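Long-range contacts in terminal oxygenase component of carbazole (Janthinobacterium sp., PDB 7BUG), which catalyses the angular dioxygenation of carbazole as the terminal oxygenase of carbazole 1,9a-dioxygenase, using a Rieske [2Fe-2S] cluster and a mononuclear iron: residues A[26-32]-A[133-139]; A[33-38]-A[128-133]; A[21-25]-A[288-292]; A[148-153]-A[282-286]. Numbering follows the deposited sequence.

Interaction 1: residues A[26-32]-A[133-139]; sequences RNHWYPV and VFIYLGD
Strand 28-32 runs antiparallel to strand 133-137, axes 4.3 Å apart and N-to-C directions at 144°. W29 sits opposite Y136 and P31 opposite F134 in non-hydrogen-bonded pairs; Y30 and I135 form the hydrogen-bonded pair between them (Y30 N to I135 O 2.9 Å, I135 N to Y30 O 2.8 Å). Y136 (chi1 t) and W29 (chi1 m, chi2 101°) bury the most surface. Y136 CB lies 3.6 Å from the centroid of the W29 six-membered ring, and the Y136 edge meets the five-membered ring's face, centroids 5.0 Å apart and planes at 57°. On the same face P31 CB covers the F134 ring, 4.1 Å from its centroid. Further along, N27 N donates to L137 O (2.8 Å) and D139 N to N27 OD1 (3.0 Å). Extended R26 salt-bridges D139 (NE to OD2, NH2 to OD1, both 2.9 Å); R26 NH1 also binds Q377 and E51, and D139 OD1 pairs with K122. In this antiparallel sheet 28-32 is outermost, 133-137 pairs next with 123-129, and P31 packs on strand 281-288.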
loop_
_atom_site.group_PDB
_atom_site.type_symbol
_atom_site.label_atom_id
_atom_site.label_comp_id
_atom_site.label_asym_id
_atom_site.label_seq_id
_atom_site.Cartn_x
_atom_site.Cartn_y
_atom_site.Cartn_z
ATOM N N ARG A 26 -5.410 -10.908 24.567
ATOM C CA ARG A 26 -4.206 -11.451 25.188
ATOM C C ARG A 26 -4.611 -12.335 26.377
ATOM O O ARG A 26 -5.723 -12.179 26.875
ATOM C CB ARG A 26 -3.238 -10.331 25.558
ATOM C CG ARG A 26 -1.844 -10.804 25.940
ATOM C CD ARG A 26 -0.952 -9.596 26.221
ATOM N NE ARG A 26 0.386 -10.065 26.475
ATOM C CZ ARG A 26 1.233 -10.452 25.514
ATOM N NH1 ARG A 26 0.960 -10.209 24.234
ATOM N NH2 ARG A 26 2.412 -10.934 25.861
ATOM N N ASN A 27 -3.722 -13.233 26.782
ATOM C CA ASN A 27 -3.874 -14.100 27.967
ATOM C C ASN A 27 -4.956 -15.158 27.723
ATOM O O ASN A 27 -5.697 -15.510 28.648
ATOM C CB ASN A 27 -4.113 -13.225 29.209
ATOM C CG ASN A 27 -2.999 -12.232 29.393
ATOM O OD1 ASN A 27 -1.842 -12.629 29.401
ATOM N ND2 ASN A 27 -3.293 -10.942 29.491
ATOM N N HIS A 28 -5.025 -15.729 26.501
ATOM C CA HIS A 28 -5.807 -16.923 26.183
ATOM C C HIS A 28 -4.943 -17.873 25.350
ATOM O O HIS A 28 -3.955 -17.438 24.762
ATOM C CB HIS A 28 -7.096 -16.603 25.404
ATOM C CG HIS A 28 -8.091 -15.746 26.097
ATOM N ND1 HIS A 28 -9.162 -16.282 26.747
ATOM C CD2 HIS A 28 -8.181 -14.415 26.223
ATOM C CE1 HIS A 28 -9.863 -15.259 27.260
ATOM N NE2 HIS A 28 -9.318 -14.113 26.945
ATOM N N TRP A 29 -5.351 -19.114 25.348
ATOM C CA TRP A 29 -4.857 -20.180 24.481
ATOM C C TRP A 29 -5.475 -20.025 23.094
ATOM O O TRP A 29 -6.682 -19.829 23.020
ATOM C CB TRP A 29 -5.208 -21.541 25.050
ATOM C CG TRP A 29 -4.515 -21.912 26.319
ATOM C CD1 TRP A 29 -5.033 -21.853 27.579
ATOM C CD2 TRP A 29 -3.206 -22.487 26.434
ATOM N NE1 TRP A 29 -4.122 -22.321 28.481
ATOM C CE2 TRP A 29 -3.023 -22.762 27.812
ATOM C CE3 TRP A 29 -2.188 -22.818 25.541
ATOM C CZ2 TRP A 29 -1.839 -23.297 28.299
ATOM C CZ3 TRP A 29 -1.050 -23.404 26.014
ATOM C CH2 TRP A 29 -0.876 -23.636 27.375
ATOM N N TYR A 30 -4.636 -20.231 22.079
ATOM C CA TYR A 30 -5.089 -20.276 20.673
ATOM C C TYR A 30 -4.452 -21.442 19.926
ATOM O O TYR A 30 -3.247 -21.628 20.013
ATOM C CB TYR A 30 -4.663 -19.000 19.937
ATOM C CG TYR A 30 -5.366 -17.774 20.441
ATOM C CD1 TYR A 30 -6.617 -17.432 19.980
ATOM C CD2 TYR A 30 -4.801 -16.977 21.400
ATOM C CE1 TYR A 30 -7.262 -16.281 20.420
ATOM C CE2 TYR A 30 -5.443 -15.860 21.897
ATOM C CZ TYR A 30 -6.675 -15.493 21.391
ATOM O OH TYR A 30 -7.263 -14.377 21.904
ATOM N N PRO A 31 -5.219 -22.137 19.092
ATOM C CA PRO A 31 -4.651 -23.136 18.193
ATOM C C PRO A 31 -4.013 -22.492 16.975
ATOM O O PRO A 31 -4.545 -21.507 16.487
ATOM C CB PRO A 31 -5.831 -24.020 17.832
ATOM C CG PRO A 31 -6.966 -23.075 17.797
ATOM C CD PRO A 31 -6.686 -22.076 18.919
ATOM N N VAL A 32 -2.872 -23.016 16.536
ATOM C CA VAL A 32 -2.161 -22.364 15.397
ATOM C C VAL A 32 -1.781 -23.368 14.317
ATOM O O VAL A 32 -1.501 -22.915 13.208
ATOM C CB VAL A 32 -0.924 -21.627 15.907
ATOM C CG1 VAL A 32 -1.342 -20.456 16.810
ATOM C CG2 VAL A 32 0.032 -22.525 16.618
ATOM N N VAL A 133 -2.068 -27.841 18.124
ATOM C CA VAL A 133 -1.027 -27.100 18.864
ATOM C C VAL A 133 -1.633 -25.789 19.350
ATOM O O VAL A 133 -1.988 -24.962 18.492
ATOM C CB VAL A 133 0.199 -26.837 17.978
ATOM C CG1 VAL A 133 1.243 -25.963 18.662
ATOM C CG2 VAL A 133 0.804 -28.139 17.482
ATOM N N PHE A 134 -1.643 -25.600 20.675
ATOM C CA PHE A 134 -2.185 -24.368 21.296
ATOM C C PHE A 134 -1.044 -23.574 21.908
ATOM O O PHE A 134 -0.188 -24.159 22.631
ATOM C CB PHE A 134 -3.176 -24.754 22.391
ATOM C CG PHE A 134 -4.472 -25.327 21.927
ATOM C CD1 PHE A 134 -4.648 -26.680 21.671
ATOM C CD2 PHE A 134 -5.539 -24.482 21.708
ATOM C CE1 PHE A 134 -5.871 -27.158 21.196
ATOM C CE2 PHE A 134 -6.771 -24.986 21.320
ATOM C CZ PHE A 134 -6.933 -26.327 21.093
ATOM N N ILE A 135 -1.024 -22.271 21.676
ATOM C CA ILE A 135 -0.069 -21.339 22.315
ATOM C C ILE A 135 -0.855 -20.442 23.259
ATOM O O ILE A 135 -1.906 -19.953 22.851
ATOM C CB ILE A 135 0.677 -20.525 21.238
ATOM C CG1 ILE A 135 1.490 -21.465 20.354
ATOM C CG2 ILE A 135 1.534 -19.427 21.851
ATOM C CD1 ILE A 135 2.151 -20.794 19.202
ATOM N N TYR A 136 -0.351 -20.270 24.466
ATOM C CA TYR A 136 -0.918 -19.302 25.420
ATOM C C TYR A 136 -0.271 -17.968 25.139
ATOM O O TYR A 136 0.885 -17.784 25.505
ATOM C CB TYR A 136 -0.669 -19.753 26.848
ATOM C CG TYR A 136 -1.301 -18.796 27.823
ATOM C CD1 TYR A 136 -2.670 -18.747 27.968
ATOM C CD2 TYR A 136 -0.525 -17.921 28.575
ATOM C CE1 TYR A 136 -3.258 -17.883 28.874
ATOM C CE2 TYR A 136 -1.112 -17.078 29.502
ATOM C CZ TYR A 136 -2.478 -17.071 29.654
ATOM O OH TYR A 136 -3.019 -16.216 30.580
ATOM N N LEU A 137 -0.935 -17.114 24.358
ATOM C CA LEU A 137 -0.366 -15.791 24.010
ATOM C C LEU A 137 -0.697 -14.846 25.167
ATOM O O LEU A 137 -1.665 -14.136 25.111
ATOM C CB LEU A 137 -0.886 -15.310 22.666
ATOM C CG LEU A 137 -0.046 -14.291 21.906
ATOM C CD1 LEU A 137 0.181 -12.995 22.672
ATOM C CD2 LEU A 137 1.286 -14.868 21.480
ATOM N N GLY A 138 0.119 -14.939 26.192
ATOM C CA GLY A 138 -0.099 -14.185 27.426
ATOM C C GLY A 138 1.079 -14.305 28.337
ATOM O O GLY A 138 2.018 -15.053 28.079
ATOM N N ASP A 139 0.927 -13.660 29.472
ATOM C CA ASP A 139 2.007 -13.415 30.441
ATOM C C ASP A 139 1.648 -14.157 31.724
ATOM O O ASP A 139 0.455 -14.356 31.976
ATOM C CB ASP A 139 2.091 -11.926 30.734
ATOM C CG ASP A 139 2.207 -11.144 29.444
ATOM O OD1 ASP A 139 3.146 -11.497 28.640
ATOM O OD2 ASP A 139 1.294 -10.292 29.215
HETATM O O HOH W 1 -5.639 -15.745 31.687
HETATM O O HOH W 2 -0.889 -9.286 30.270
#

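Interaction 2: residues A[33-38]-A[128-133]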
loop_
_atom_site.group_PDB
_atom_site.type_symbol
_atom_site.label_atom_id
_atom_site.label_comp_id
_atom_site.label_asym_id
_atom_site.label_seq_id
_atom_site.Cartn_x
_atom_site.Cartn_y
_atom_site.Cartn_z
ATOM N N MET A 33 -1.728 -24.649 14.635
ATOM C CA MET A 33 -1.333 -25.678 13.638
ATOM C C MET A 33 -1.649 -27.041 14.234
ATOM O O MET A 33 -2.072 -27.110 15.386
ATOM C CB MET A 33 0.150 -25.604 13.292
ATOM C CG MET A 33 1.052 -25.997 14.391
ATOM S SD MET A 33 2.808 -25.785 13.905
ATOM C CE MET A 33 2.940 -24.013 13.977
ATOM N N PHE A 34 -1.535 -28.075 13.417
ATOM C CA PHE A 34 -1.742 -29.476 13.871
ATOM C C PHE A 34 -0.404 -30.073 14.277
ATOM O O PHE A 34 0.644 -29.697 13.798
ATOM C CB PHE A 34 -2.464 -30.291 12.801
ATOM C CG PHE A 34 -3.860 -29.797 12.541
ATOM C CD1 PHE A 34 -4.882 -30.059 13.435
ATOM C CD2 PHE A 34 -4.119 -28.993 11.449
ATOM C CE1 PHE A 34 -6.177 -29.587 13.205
ATOM C CE2 PHE A 34 -5.408 -28.537 11.220
ATOM C CZ PHE A 34 -6.415 -28.780 12.116
ATOM N N SER A 35 -0.451 -30.913 15.297
ATOM C CA SER A 35 0.732 -31.599 15.853
ATOM C C SER A 35 1.559 -32.234 14.725
ATOM O O SER A 35 2.815 -32.141 14.776
ATOM C CB SER A 35 0.254 -32.630 16.815
ATOM O OG SER A 35 -0.338 -32.029 17.965
ATOM N N LYS A 36 0.886 -32.821 13.741
ATOM C CA LYS A 36 1.573 -33.620 12.671
ATOM C C LYS A 36 2.323 -32.663 11.746
ATOM O O LYS A 36 3.107 -33.108 10.935
ATOM C CB LYS A 36 0.548 -34.432 11.888
ATOM C CG LYS A 36 -0.428 -33.582 11.078
ATOM C CD LYS A 36 -1.459 -34.351 10.264
ATOM C CE LYS A 36 -1.911 -35.636 10.915
ATOM N NZ LYS A 36 -2.934 -36.286 10.069
ATOM N N GLU A 37 2.081 -31.362 11.857
ATOM C CA GLU A 37 2.708 -30.385 10.936
ATOM C C GLU A 37 4.033 -29.902 11.468
ATOM O O GLU A 37 4.675 -29.067 10.789
ATOM C CB GLU A 37 1.794 -29.193 10.707
ATOM C CG GLU A 37 0.522 -29.590 10.005
ATOM C CD GLU A 37 -0.441 -28.448 9.731
ATOM O OE1 GLU A 37 -0.801 -27.706 10.691
ATOM O OE2 GLU A 37 -0.843 -28.311 8.537
ATOM N N ILE A 38 4.386 -30.257 12.706
ATOM C CA ILE A 38 5.667 -29.818 13.313
ATOM C C ILE A 38 6.423 -31.080 13.744
ATOM O O ILE A 38 5.966 -31.812 14.637
ATOM C CB ILE A 38 5.547 -28.764 14.421
ATOM C CG1 ILE A 38 6.905 -28.560 15.087
ATOM C CG2 ILE A 38 4.454 -29.082 15.411
ATOM C CD1 ILE A 38 7.101 -27.210 15.585
ATOM N N GLU A 128 0.007 -29.481 23.335
ATOM C CA GLU A 128 -0.709 -30.211 22.267
ATOM C C GLU A 128 -1.868 -30.955 22.896
ATOM O O GLU A 128 -1.670 -31.538 23.962
ATOM C CB GLU A 128 0.217 -31.249 21.646
ATOM C CG GLU A 128 1.485 -30.671 21.172
ATOM C CD GLU A 128 2.214 -31.711 20.383
ATOM O OE1 GLU A 128 3.115 -32.355 20.961
ATOM O OE2 GLU A 128 1.851 -31.870 19.237
ATOM N N ALA A 129 -3.049 -30.877 22.314
ATOM C CA ALA A 129 -4.220 -31.631 22.755
ATOM C C ALA A 129 -5.029 -31.985 21.522
ATOM O O ALA A 129 -5.220 -31.110 20.674
ATOM C CB ALA A 129 -5.023 -30.822 23.698
ATOM N N LYS A 130 -5.421 -33.231 21.394
ATOM C CA LYS A 130 -6.276 -33.701 20.267
ATOM C C LYS A 130 -5.599 -33.448 18.909
ATOM O O LYS A 130 -6.306 -33.136 17.953
ATOM C CB LYS A 130 -7.656 -33.044 20.363
ATOM C CG LYS A 130 -8.403 -33.329 21.652
ATOM C CD LYS A 130 -8.470 -34.825 21.920
ATOM C CE LYS A 130 -9.669 -35.253 22.725
ATOM N NZ LYS A 130 -9.645 -36.715 22.975
ATOM N N GLY A 131 -4.274 -33.560 18.847
ATOM C CA GLY A 131 -3.495 -33.340 17.627
ATOM C C GLY A 131 -3.502 -31.892 17.187
ATOM O O GLY A 131 -3.097 -31.646 16.065
ATOM N N CYS A 132 -3.840 -30.957 18.096
ATOM C CA CYS A 132 -3.817 -29.494 17.807
ATOM C C CYS A 132 -2.776 -28.820 18.686
ATOM O O CYS A 132 -2.662 -29.154 19.902
ATOM C CB CYS A 132 -5.172 -28.853 18.045
ATOM S SG CYS A 132 -6.502 -29.654 17.105
ATOM N N VAL A 133 -2.068 -27.841 18.124
ATOM C CA VAL A 133 -1.027 -27.100 18.864
ATOM C C VAL A 133 -1.633 -25.789 19.350
ATOM O O VAL A 133 -1.988 -24.962 18.492
ATOM C CB VAL A 133 0.199 -26.837 17.978
ATOM C CG1 VAL A 133 1.243 -25.963 18.662
ATOM C CG2 VAL A 133 0.804 -28.139 17.482
HETATM O O HOH W 3 -2.076 -33.458 14.262
#
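A very short hydrogen bond, S35 OG to E128 OE2 at 2.5 Å, joins a 3-10 turn to a beta hairpin. Segment 128-133 is that hairpin's tip, a type I' turn from A129 to C132 with K130 and G131 both at positive phi. Opposite it the chain turns a corner at M33 and enters the 3-10 segment 35-37. Two backbone bonds hold the pieces in antiparallel register: V133 N to M33 O at 2.8 Å and S35 N to G131 O at 2.9 Å. Between them F34 faces C132 in a non-hydrogen-bonded pair, with C132 SG 5.0 Å from the centroid of the F34 ring, an oblique sulfur-aromatic contact. M33 CG meets V133 CG2 at 3.8 Å. R57 forms a salt bridge with E128 and also binds the S35 and I38 carbonyls. The chemistry is mixed: two backbone hydrogen bonds set the register, an E128 carboxylate shared between S35 and R57 holds the 3-10 turn, and M33 and I38 pack on V133, F34 on C132.

Interaction 3: residues A[21-25]-A[288-292]; sequences AKLGF and PIDEN
Residues 21-25 make a type I turn from A21 to G24, closed by G24 N to A21 O at 3.1 Å, with K22 at -60/-33 and L23 at -97/6. G24 then goes to 90/-174, where a side chain would jam against the preceding carbonyl and run into P288. In 288-292 the chain leaves its strand at P288, turns a corner at I289 and makes an Asx turn, D290 OD1 accepting from N292 N at 2.9 Å and also hydrogen-bonding to T293 OG1. The CA atoms of L23 and E291 lie 5.3 Å apart, those of G24 and P288 5.7 Å. The loop after helix 16-20 thus packs against the connection between strands 281-288 and 293-303, neighbours in the catalytic domain's antiparallel sheet, and no hydrogen bond crosses between the segments. L23 (chi1 m, chi2 t) brings CD2 to 3.5 Å from E291 CD and 4.0 Å from D290 CA. K22 (chi1 t, chi2 t, chi3 m) lays CD 3.6 Å from E291 CG, while its NZ forms a salt bridge with D347 and E291 OE1 bonds to Q379. P288 fills the space beside the glycine: its CG is 3.7 Å from G24 CA and its CB 3.5 Å from L23 O, which is buried without a polar partner.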
loop_
_atom_site.group_PDB
_atom_site.type_symbol
_atom_site.label_atom_id
_atom_site.label_comp_id
_atom_site.label_asym_id
_atom_site.label_seq_id
_atom_site.Cartn_x
_atom_site.Cartn_y
_atom_site.Cartn_z
ATOM N N ALA A 21 -10.728 -4.479 20.396
ATOM C CA ALA A 21 -9.894 -5.706 20.347
ATOM C C ALA A 21 -9.574 -6.147 18.905
ATOM O O ALA A 21 -9.732 -7.319 18.559
ATOM C CB ALA A 21 -10.476 -6.781 21.212
ATOM N N LYS A 22 -9.047 -5.222 18.102
ATOM C CA LYS A 22 -8.696 -5.426 16.687
ATOM C C LYS A 22 -7.646 -6.531 16.532
ATOM O O LYS A 22 -7.699 -7.292 15.530
ATOM C CB LYS A 22 -8.235 -4.082 16.109
ATOM C CG LYS A 22 -7.920 -4.114 14.631
ATOM C CD LYS A 22 -7.500 -2.749 14.160
ATOM C CE LYS A 22 -8.596 -1.736 14.390
ATOM N NZ LYS A 22 -8.607 -0.766 13.271
ATOM N N LEU A 23 -6.731 -6.670 17.499
ATOM C CA LEU A 23 -5.662 -7.703 17.471
ATOM C C LEU A 23 -6.020 -8.944 18.285
ATOM O O LEU A 23 -5.150 -9.843 18.390
ATOM C CB LEU A 23 -4.365 -7.097 18.021
ATOM C CG LEU A 23 -3.598 -6.207 17.072
ATOM C CD1 LEU A 23 -2.503 -5.469 17.835
ATOM C CD2 LEU A 23 -3.007 -7.015 15.907
ATOM N N GLY A 24 -7.226 -9.052 18.825
ATOM C CA GLY A 24 -7.634 -10.168 19.672
ATOM C C GLY A 24 -7.356 -9.930 21.144
ATOM O O GLY A 24 -6.848 -8.867 21.544
ATOM N N PHE A 25 -7.603 -10.954 21.916
ATOM C CA PHE A 25 -7.506 -10.929 23.392
ATOM C C PHE A 25 -6.227 -11.624 23.808
ATOM O O PHE A 25 -6.017 -12.828 23.534
ATOM C CB PHE A 25 -8.746 -11.575 24.004
ATOM C CG PHE A 25 -10.004 -10.824 23.658
ATOM C CD1 PHE A 25 -10.155 -9.470 23.961
ATOM C CD2 PHE A 25 -11.079 -11.516 23.125
ATOM C CE1 PHE A 25 -11.370 -8.830 23.716
ATOM C CE2 PHE A 25 -12.287 -10.863 22.909
ATOM C CZ PHE A 25 -12.416 -9.511 23.154
ATOM N N PRO A 288 -6.734 -14.606 15.671
ATOM C CA PRO A 288 -6.187 -13.372 15.144
ATOM C C PRO A 288 -4.703 -13.524 14.808
ATOM O O PRO A 288 -3.872 -13.940 15.651
ATOM C CB PRO A 288 -6.340 -12.333 16.281
ATOM C CG PRO A 288 -7.230 -12.999 17.275
ATOM C CD PRO A 288 -7.065 -14.489 17.085
ATOM N N ILE A 289 -4.377 -13.205 13.556
ATOM C CA ILE A 289 -2.978 -13.154 13.051
ATOM C C ILE A 289 -2.483 -11.726 13.125
ATOM O O ILE A 289 -1.414 -11.471 13.701
ATOM C CB ILE A 289 -2.853 -13.753 11.629
ATOM C CG1 ILE A 289 -3.089 -15.255 11.681
ATOM C CG2 ILE A 289 -1.527 -13.412 10.991
ATOM C CD1 ILE A 289 -3.224 -15.902 10.339
ATOM N N ASP A 290 -3.268 -10.804 12.580
ATOM C CA ASP A 290 -2.991 -9.350 12.671
ATOM C C ASP A 290 -4.353 -8.675 12.484
ATOM O O ASP A 290 -5.347 -9.368 12.509
ATOM C CB ASP A 290 -1.915 -8.924 11.673
ATOM C CG ASP A 290 -2.272 -9.085 10.211
ATOM O OD1 ASP A 290 -3.462 -9.239 9.880
ATOM O OD2 ASP A 290 -1.309 -9.041 9.362
ATOM N N GLU A 291 -4.400 -7.360 12.309
ATOM C CA GLU A 291 -5.681 -6.626 12.287
ATOM C C GLU A 291 -6.522 -7.099 11.119
ATOM O O GLU A 291 -7.697 -6.895 11.137
ATOM C CB GLU A 291 -5.361 -5.138 12.196
ATOM C CG GLU A 291 -4.518 -4.666 13.368
ATOM C CD GLU A 291 -2.979 -4.642 13.268
ATOM O OE1 GLU A 291 -2.394 -3.806 14.046
ATOM O OE2 GLU A 291 -2.335 -5.414 12.460
ATOM N N ASN A 292 -5.896 -7.655 10.086
ATOM C CA ASN A 292 -6.544 -7.916 8.776
ATOM C C ASN A 292 -6.741 -9.411 8.481
ATOM O O ASN A 292 -7.289 -9.727 7.418
ATOM C CB ASN A 292 -5.641 -7.358 7.668
ATOM C CG ASN A 292 -5.327 -5.896 7.838
ATOM O OD1 ASN A 292 -6.208 -5.105 8.171
ATOM N ND2 ASN A 292 -4.042 -5.572 7.753
#

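Interaction 4: residues A[148-153]-A[282-286]; sequences DTPPNF and QFEWY
Three aromatic side chains, F153, F283 and W285, build this contact. F153 takes chi1 t and chi2 78°, which carries its ring between the other two. F283 (chi1 m, chi2 90°) offers it a face: the F153 edge points in, centroids 5.2 Å apart and planes at 85°, with F153 CB also over that face, 4.2 Å from the centroid. W285 (chi1 m, chi2 -107°) swings its six-membered ring edge-on to the F153 face, centroids 5.1 Å apart, planes at 75°. F283 and W285 are two apart on strand 282-286; facing them, 148-153 is a loop ending in a type II turn from P150 to F153, with N152 at 82/-16. P150 fits against both aromatics, its CB 3.9 Å from F283 CD2 and its CD 4.0 Å from W285 CZ2. The aromatic cluster packs the loop between strands 132-137 and 158-167 onto strand 281-288 of the catalytic-domain sheet. No direct hydrogen bond crosses; water links D148 O (2.6 Å) to W285 NE1 (2.8 Å), satisfying the buried indole nitrogen.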
loop_
_atom_site.group_PDB
_atom_site.type_symbol
_atom_site.label_atom_id
_atom_site.label_comp_id
_atom_site.label_asym_id
_atom_site.label_seq_id
_atom_site.Cartn_x
_atom_site.Cartn_y
_atom_site.Cartn_z
ATOM N N ASP A 148 -10.395 -22.365 27.674
ATOM C CA ASP A 148 -10.423 -21.656 26.367
ATOM C C ASP A 148 -10.792 -22.646 25.278
ATOM O O ASP A 148 -10.499 -22.358 24.107
ATOM C CB ASP A 148 -9.077 -20.995 26.081
ATOM C CG ASP A 148 -8.805 -19.767 26.937
ATOM O OD1 ASP A 148 -9.762 -19.198 27.476
ATOM O OD2 ASP A 148 -7.598 -19.431 27.112
ATOM N N THR A 149 -11.515 -23.708 25.605
ATOM C CA THR A 149 -11.947 -24.718 24.617
ATOM C C THR A 149 -13.403 -24.985 24.895
ATOM O O THR A 149 -13.866 -24.847 26.033
ATOM C CB THR A 149 -11.127 -26.011 24.639
ATOM O OG1 THR A 149 -11.164 -26.573 25.954
ATOM C CG2 THR A 149 -9.681 -25.817 24.276
ATOM N N PRO A 150 -14.201 -25.287 23.864
ATOM C CA PRO A 150 -15.617 -25.504 24.098
ATOM C C PRO A 150 -15.802 -26.790 24.880
ATOM O O PRO A 150 -14.962 -27.692 24.822
ATOM C CB PRO A 150 -16.194 -25.691 22.681
ATOM C CG PRO A 150 -15.178 -25.014 21.821
ATOM C CD PRO A 150 -13.825 -25.318 22.442
ATOM N N PRO A 151 -16.957 -26.950 25.533
ATOM C CA PRO A 151 -17.249 -28.227 26.190
ATOM C C PRO A 151 -17.162 -29.401 25.190
ATOM O O PRO A 151 -17.547 -29.249 24.025
ATOM C CB PRO A 151 -18.687 -28.059 26.703
ATOM C CG PRO A 151 -18.963 -26.583 26.699
ATOM C CD PRO A 151 -18.061 -25.993 25.627
ATOM N N ASN A 152 -16.643 -30.538 25.677
ATOM C CA ASN A 152 -16.518 -31.863 24.997
ATOM C C ASN A 152 -15.291 -31.913 24.089
ATOM O O ASN A 152 -14.931 -32.985 23.669
ATOM C CB ASN A 152 -17.825 -32.300 24.303
ATOM C CG ASN A 152 -18.989 -32.343 25.287
ATOM O OD1 ASN A 152 -19.770 -31.405 25.381
ATOM N ND2 ASN A 152 -19.030 -33.375 26.126
ATOM N N PHE A 153 -14.661 -30.784 23.728
ATOM C CA PHE A 153 -13.504 -30.819 22.821
ATOM C C PHE A 153 -12.406 -31.709 23.394
ATOM O O PHE A 153 -11.789 -32.471 22.622
ATOM C CB PHE A 153 -12.969 -29.423 22.560
ATOM C CG PHE A 153 -11.787 -29.395 21.626
ATOM C CD1 PHE A 153 -11.988 -29.530 20.268
ATOM C CD2 PHE A 153 -10.486 -29.285 22.096
ATOM C CE1 PHE A 153 -10.917 -29.532 19.388
ATOM C CE2 PHE A 153 -9.416 -29.312 21.223
ATOM C CZ PHE A 153 -9.647 -29.384 19.857
ATOM N N GLN A 282 -18.865 -29.905 15.237
ATOM C CA GLN A 282 -17.858 -29.028 14.620
ATOM C C GLN A 282 -17.359 -28.024 15.660
ATOM O O GLN A 282 -18.179 -27.389 16.310
ATOM C CB GLN A 282 -18.438 -28.395 13.361
ATOM C CG GLN A 282 -17.465 -27.495 12.635
ATOM C CD GLN A 282 -17.746 -27.296 11.158
ATOM O OE1 GLN A 282 -18.463 -28.093 10.548
ATOM N NE2 GLN A 282 -17.190 -26.235 10.568
ATOM N N PHE A 283 -16.049 -27.893 15.773
ATOM C CA PHE A 283 -15.450 -26.831 16.613
ATOM C C PHE A 283 -14.529 -26.022 15.709
ATOM O O PHE A 283 -13.637 -26.592 15.066
ATOM C CB PHE A 283 -14.656 -27.419 17.778
ATOM C CG PHE A 283 -15.263 -28.543 18.589
ATOM C CD1 PHE A 283 -15.060 -29.875 18.229
ATOM C CD2 PHE A 283 -15.988 -28.283 19.747
ATOM C CE1 PHE A 283 -15.558 -30.909 19.019
ATOM C CE2 PHE A 283 -16.462 -29.323 20.538
ATOM C CZ PHE A 283 -16.215 -30.627 20.188
ATOM N N GLU A 284 -14.738 -24.711 15.621
ATOM C CA GLU A 284 -13.890 -23.926 14.725
ATOM C C GLU A 284 -13.470 -22.635 15.444
ATOM O O GLU A 284 -14.284 -21.924 16.048
ATOM C CB GLU A 284 -14.555 -23.702 13.357
ATOM C CG GLU A 284 -15.840 -22.964 13.421
ATOM C CD GLU A 284 -16.416 -22.702 12.015
ATOM O OE1 GLU A 284 -16.224 -23.607 11.159
ATOM O OE2 GLU A 284 -16.933 -21.619 11.776
ATOM N N TRP A 285 -12.188 -22.343 15.307
ATOM C CA TRP A 285 -11.575 -21.129 15.868
ATOM C C TRP A 285 -11.362 -20.111 14.746
ATOM O O TRP A 285 -11.034 -20.525 13.600
ATOM C CB TRP A 285 -10.237 -21.441 16.511
ATOM C CG TRP A 285 -10.266 -22.097 17.860
ATOM C CD1 TRP A 285 -9.947 -21.451 19.010
ATOM C CD2 TRP A 285 -10.530 -23.468 18.230
ATOM N NE1 TRP A 285 -9.955 -22.313 20.074
ATOM C CE2 TRP A 285 -10.327 -23.554 19.628
ATOM C CE3 TRP A 285 -10.896 -24.624 17.528
ATOM C CZ2 TRP A 285 -10.494 -24.747 20.328
ATOM C CZ3 TRP A 285 -11.032 -25.811 18.236
ATOM C CH2 TRP A 285 -10.841 -25.848 19.613
ATOM N N TYR A 286 -11.353 -18.858 15.141
ATOM C CA TYR A 286 -11.005 -17.699 14.316
ATOM C C TYR A 286 -9.880 -16.972 15.031
ATOM O O TYR A 286 -10.124 -16.104 15.901
ATOM C CB TYR A 286 -12.238 -16.854 14.096
ATOM C CG TYR A 286 -13.505 -17.642 13.910
ATOM C CD1 TYR A 286 -13.846 -18.223 12.685
ATOM C CD2 TYR A 286 -14.333 -17.880 14.990
ATOM C CE1 TYR A 286 -15.027 -18.937 12.551
ATOM C CE2 TYR A 286 -15.501 -18.609 14.865
ATOM C CZ TYR A 286 -15.855 -19.142 13.640
ATOM O OH TYR A 286 -17.058 -19.844 13.651
HETATM O O HOH W 4 -8.476 -21.891 22.461
#

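In the fold
From the N terminus, the first segment met is 21-25, whose partner 288-292 comes 263 residues later, so interaction 3 closes the longest loop and the other three lie within it. Interaction 1 closes over the stretch from 32 to 133, and interaction 2 sits within that loop, sharing V133 with it. Interaction 4 follows in series, opening at 148 after interaction 1 has closed. Interactions 1 and 2 finish one margin of the Rieske-side sheet; interactions 3 and 4 tie loops to strand 281-288 of the catalytic sheet and its exit. Cross-links join them: D148 binds W29 and H28, P31 and F134 pack on W285, Y30 meets F25 and P288, and C132 touches F153.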